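Local coordinates for protein carboxylesterase SOBER1 (Arabidopsis thaliana, PDB 6AVX) that hydrolyses short-chain carboxylic esters, shows phospholipase A2 activity and damps the plant hypersensitive response to the bacterial effector AvrBsT, at residues T26-S30 and S31-N35; K199-K202 and Y203-S206. The protein carries 1 engineered substitution. All blocks are in the same frame, centred on the assembly; numbering follows the deposited sequence.

Contact 1 (T26-S30 and S31-N35); sequences TQFKS and SELSN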
loop_
_atom_site.group_PDB
_atom_site.type_symbol
_atom_site.label_atom_id
_atom_site.label_comp_id
_atom_site.label_asym_id
_atom_site.label_seq_id
_atom_site.Cartn_x
_atom_site.Cartn_y
_atom_site.Cartn_z
ATOM N N THR A 26 -12.720 -4.295 -11.581
ATOM C CA THR A 26 -13.874 -5.080 -12.006
ATOM C C THR A 26 -14.224 -6.178 -11.022
ATOM O O THR A 26 -15.292 -6.775 -11.152
ATOM C CB THR A 26 -13.683 -5.683 -13.409
ATOM O OG1 THR A 26 -12.722 -6.746 -13.381
ATOM C CG2 THR A 26 -13.250 -4.626 -14.386
ATOM N N GLN A 27 -13.358 -6.477 -10.052
ATOM C CA GLN A 27 -13.710 -7.404 -8.984
ATOM C C GLN A 27 -14.475 -6.726 -7.856
ATOM O O GLN A 27 -14.981 -7.414 -6.963
ATOM C CB GLN A 27 -12.440 -8.060 -8.434
ATOM C CG GLN A 27 -11.751 -8.951 -9.446
ATOM C CD GLN A 27 -12.658 -10.061 -9.917
ATOM O OE1 GLN A 27 -13.340 -10.694 -9.111
ATOM N NE2 GLN A 27 -12.691 -10.287 -11.221
ATOM N N PHE A 28 -14.568 -5.401 -7.877
ATOM C CA PHE A 28 -15.313 -4.637 -6.882
ATOM C C PHE A 28 -16.658 -4.334 -7.529
ATOM O O PHE A 28 -16.869 -3.284 -8.144
ATOM C CB PHE A 28 -14.556 -3.360 -6.513
ATOM C CG PHE A 28 -13.286 -3.606 -5.738
ATOM C CD1 PHE A 28 -12.194 -4.231 -6.323
ATOM C CD2 PHE A 28 -13.179 -3.197 -4.419
ATOM C CE1 PHE A 28 -11.022 -4.463 -5.603
ATOM C CE2 PHE A 28 -12.011 -3.424 -3.696
ATOM C CZ PHE A 28 -10.940 -4.058 -4.290
ATOM N N LYS A 29 -17.568 -5.301 -7.418
ATOM C CA LYS A 29 -18.818 -5.321 -8.171
ATOM C C LYS A 29 -20.009 -4.774 -7.397
ATOM O O LYS A 29 -21.121 -4.755 -7.937
ATOM C CB LYS A 29 -19.121 -6.751 -8.630
ATOM C CG LYS A 29 -18.093 -7.299 -9.575
ATOM C CD LYS A 29 -18.503 -8.668 -10.070
ATOM C CE LYS A 29 -17.456 -9.301 -10.966
ATOM N NZ LYS A 29 -17.299 -8.583 -12.250
ATOM N N SER A 30 -19.818 -4.317 -6.170
ATOM C CA SER A 30 -20.942 -3.880 -5.357
ATOM C C SER A 30 -21.546 -2.579 -5.870
ATOM O O SER A 30 -20.880 -1.749 -6.488
ATOM C CB SER A 30 -20.508 -3.676 -3.910
ATOM O OG SER A 30 -19.570 -2.622 -3.808
ATOM N N SER A 31 -22.830 -2.386 -5.567
ATOM C CA SER A 31 -23.454 -1.089 -5.810
ATOM C C SER A 31 -22.712 0.024 -5.086
ATOM O O SER A 31 -22.529 1.119 -5.628
ATOM C CB SER A 31 -24.914 -1.115 -5.373
ATOM O OG SER A 31 -25.653 -2.053 -6.123
ATOM N N GLU A 32 -22.262 -0.243 -3.859
ATOM C CA GLU A 32 -21.665 0.791 -3.026
ATOM C C GLU A 32 -20.375 1.331 -3.613
ATOM O O GLU A 32 -20.051 2.504 -3.411
ATOM C CB GLU A 32 -21.398 0.242 -1.622
ATOM C CG GLU A 32 -22.650 -0.003 -0.793
ATOM C CD GLU A 32 -23.307 -1.353 -1.030
ATOM O OE1 GLU A 32 -22.901 -2.130 -1.928
ATOM O OE2 GLU A 32 -24.257 -1.657 -0.274
ATOM N N LEU A 33 -19.604 0.506 -4.300
ATOM C CA LEU A 33 -18.364 0.975 -4.893
ATOM C C LEU A 33 -18.507 1.308 -6.369
ATOM O O LEU A 33 -17.523 1.682 -7.012
ATOM C CB LEU A 33 -17.249 -0.043 -4.648
ATOM C CG LEU A 33 -16.878 -0.272 -3.167
ATOM C CD1 LEU A 33 -15.454 -0.758 -3.094
ATOM C CD2 LEU A 33 -17.049 0.969 -2.298
ATOM N N SER A 34 -19.725 1.238 -6.915
ATOM C CA SER A 34 -19.885 1.365 -8.362
ATOM C C SER A 34 -19.485 2.742 -8.874
ATOM O O SER A 34 -19.054 2.870 -10.023
ATOM C CB SER A 34 -21.318 1.032 -8.770
ATOM O OG SER A 34 -22.254 1.961 -8.242
ATOM N N ASN A 35 -19.646 3.778 -8.068
ATOM C CA ASN A 35 -19.336 5.131 -8.491
ATOM C C ASN A 35 -17.921 5.549 -8.121
ATOM O O ASN A 35 -17.540 6.694 -8.373
ATOM C CB ASN A 35 -20.348 6.118 -7.906
ATOM C CG ASN A 35 -20.176 6.318 -6.417
ATOM O OD1 ASN A 35 -19.538 5.518 -5.744
ATOM N ND2 ASN A 35 -20.759 7.390 -5.888
#

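Contact 2 (K199-K202 and Y203-S206); sequences KELK and YIES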
loop_
_atom_site.group_PDB
_atom_site.type_symbol
_atom_site.label_atom_id
_atom_site.label_comp_id
_atom_site.label_asym_id
_atom_site.label_seq_id
_atom_site.Cartn_x
_atom_site.Cartn_y
_atom_site.Cartn_z
ATOM N N LYS A 199 -10.941 -13.517 -3.513
ATOM C CA LYS A 199 -11.545 -13.420 -2.190
ATOM C C LYS A 199 -10.862 -12.341 -1.357
ATOM O O LYS A 199 -11.511 -11.657 -0.556
ATOM C CB LYS A 199 -11.506 -14.770 -1.475
ATOM C CG LYS A 199 -10.115 -15.277 -1.124
ATOM C CD LYS A 199 -10.172 -16.678 -0.510
ATOM C CE LYS A 199 -10.543 -17.748 -1.538
ATOM N NZ LYS A 199 -9.549 -17.859 -2.653
ATOM N N GLU A 200 -9.546 -12.201 -1.509
ATOM C CA GLU A 200 -8.810 -11.144 -0.827
ATOM C C GLU A 200 -9.323 -9.767 -1.241
ATOM O O GLU A 200 -9.495 -8.872 -0.396
ATOM C CB GLU A 200 -7.336 -11.333 -1.181
ATOM C CG GLU A 200 -6.392 -10.379 -0.556
ATOM C CD GLU A 200 -4.979 -10.575 -1.085
ATOM O OE1 GLU A 200 -4.033 -10.062 -0.435
ATOM O OE2 GLU A 200 -4.797 -11.241 -2.127
ATOM N N LEU A 201 -9.608 -9.588 -2.532
ATOM C CA LEU A 201 -10.168 -8.332 -3.016
ATOM C C LEU A 201 -11.575 -8.108 -2.478
ATOM O O LEU A 201 -11.932 -6.980 -2.124
ATOM C CB LEU A 201 -10.172 -8.305 -4.548
ATOM C CG LEU A 201 -8.802 -8.310 -5.219
ATOM C CD1 LEU A 201 -8.967 -8.356 -6.714
ATOM C CD2 LEU A 201 -8.005 -7.076 -4.796
ATOM N N LYS A 202 -12.398 -9.158 -2.425
ATOM C CA LYS A 202 -13.749 -8.984 -1.902
ATOM C C LYS A 202 -13.717 -8.551 -0.442
ATOM O O LYS A 202 -14.573 -7.782 0.008
ATOM C CB LYS A 202 -14.538 -10.287 -2.021
ATOM C CG LYS A 202 -14.735 -10.814 -3.418
ATOM C CD LYS A 202 -15.490 -9.874 -4.299
ATOM C CE LYS A 202 -15.779 -10.543 -5.640
ATOM N NZ LYS A 202 -16.510 -9.650 -6.563
ATOM N N TYR A 203 -12.768 -9.068 0.330
ATOM C CA TYR A 203 -12.655 -8.652 1.722
ATOM C C TYR A 203 -12.236 -7.192 1.830
ATOM O O TYR A 203 -12.764 -6.443 2.670
ATOM C CB TYR A 203 -11.645 -9.540 2.432
ATOM C CG TYR A 203 -11.692 -9.440 3.930
ATOM C CD1 TYR A 203 -12.623 -10.175 4.650
ATOM C CD2 TYR A 203 -10.815 -8.630 4.640
ATOM C CE1 TYR A 203 -12.684 -10.108 6.025
ATOM C CE2 TYR A 203 -10.867 -8.559 6.023
ATOM C CZ TYR A 203 -11.811 -9.296 6.703
ATOM O OH TYR A 203 -11.877 -9.238 8.074
ATOM N N ILE A 204 -11.306 -6.752 0.978
ATOM C CA ILE A 204 -10.970 -5.335 0.924
ATOM C C ILE A 204 -12.201 -4.513 0.569
ATOM O O ILE A 204 -12.451 -3.456 1.166
ATOM C CB ILE A 204 -9.802 -5.100 -0.053
ATOM C CG1 ILE A 204 -8.522 -5.748 0.487
ATOM C CG2 ILE A 204 -9.601 -3.600 -0.304
ATOM C CD1 ILE A 204 -7.480 -5.994 -0.560
ATOM N N GLU A 205 -12.975 -4.959 -0.425
ATOM C CA GLU A 205 -14.193 -4.237 -0.793
ATOM C C GLU A 205 -15.126 -4.107 0.399
ATOM O O GLU A 205 -15.673 -3.031 0.652
ATOM C CB GLU A 205 -14.906 -4.950 -1.938
ATOM C CG GLU A 205 -16.240 -4.290 -2.324
ATOM C CD GLU A 205 -16.907 -4.953 -3.499
ATOM O OE1 GLU A 205 -16.840 -6.196 -3.567
ATOM O OE2 GLU A 205 -17.448 -4.238 -4.355
ATOM N N SER A 206 -15.321 -5.192 1.139
ATOM C CA SER A 206 -16.196 -5.144 2.307
ATOM C C SER A 206 -15.668 -4.170 3.354
ATOM O O SER A 206 -16.449 -3.476 4.014
ATOM C CB SER A 206 -16.342 -6.538 2.905
ATOM O OG SER A 206 -17.020 -7.399 2.012
HETATM O O HOH W 1 -17.135 -7.685 -1.337
HETATM O O HOH W 2 -17.933 -7.512 -5.514
#

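Contact 1 (T26-S30 and S31-N35)
Ser30 OG receives the backbone N-H of Leu33 at 3.2 Å (OG to N), a reasonably straight bond with 148° at the hydrogen, and the same hydroxyl bonds to Glu205 OE2 of helix 198-212. It can reach three residues ahead because chi1 of 65° sets OG between its own backbone N and carbonyl carbon; the Leu33 N-H also makes a weak bond to Ser30 O. OG lies against the base of the Leu33 side chain as well, 3.6 Å from CB. One branch of that leucine, CD1, comes up to the edge of the Phe28 ring near its plane, 3.6 Å from CD2, so two buried apolar side chains meet within a loop whose other residues are mostly exposed. Within the turn, Ser31 O is gripped twice by Ser34, through the backbone N at 3.1 Å and through OG at 2.8 Å. Glu32 folds back at chi2 (85°), which brings OE1 to 3.5 Å from Ser30 CB and leaves it in a long, weak ion pair with Lys209.

Further out, Trp38 meets the Phe28 ring edge-to-face. Ser31 to Ser34 form a type I beta turn near the end of the loop that leads from helix 18-21 to strand 37-39, outermost in the parallel sheet of the alpha/beta-hydrolase fold.

Contact 2 (K199-K202 and Y203-S206)
Glu205 OE1 takes a hydrogen bond from each of two waters, one 2.7 Å away and the other 2.6 Å away. The first water also donates to Lys202 O, and the second accepts from Lys202 NZ at 2.8 Å, so carboxylate and ammonium are joined through water. Their direct separation, 4.6 Å from Lys202 NZ to Glu205 OE1, is beyond a salt bridge. The two side chains lie alongside each other and point the same way: Glu205 is extended, with CG opposite the backbone N (chi1 177°), while Lys202 bends at chi2 (-61°) and passes its CD 4.0 Å from OE1. Each group has a second partner beyond the helix: Lys202 NZ also bonds to Gln27 O, and the other carboxylate oxygen, OE2, to Ser30 OG.

The backbone here belongs to helix 198-212 and is bonded in regular alpha-helical fashion. Glu205 N to Leu201 O is the shortest of the four i to i+4 bonds at 2.8 Å, and Lys202 O receives Ser206 N besides its water. On the buried face Ile204 lays CG1 3.4 Å from Glu200 O and packs on strands 127-131 and 154-159.

The helix thus sets a face on the sheet that mixes aliphatic Ile204 with Glu200 and Tyr203, whose polar ends bond to Ser197 N and Glu185, and keeps a hydrated pair of opposite charges on another side. With waters, a hydroxyl and a nearby lysine around it, the Glu205 carboxylate would probably be stabilised in its ionised form.

In the fold
Contacts 1 and 2 are distant in the sequence but neighbours in space, with centres 11 Å apart on the same side of the chain's centre. Two probable hydrogen bonds join them: Ser30 OG to Glu205 OE2 and Gln27 O to Lys202 NZ, each 2.7 Å. The lysine and glutamate linked through water on the helix therefore also hold the 26-35 loop at two points, while Phe28 and Leu33 pack against Glu205. The loop lies away from the charge-relay residues assigned by similarity. Contact 2 comes nearer to them through its other face, where the Glu200 side chain is about 8 Å from that of Asp162 and about 9 Å from that of His194.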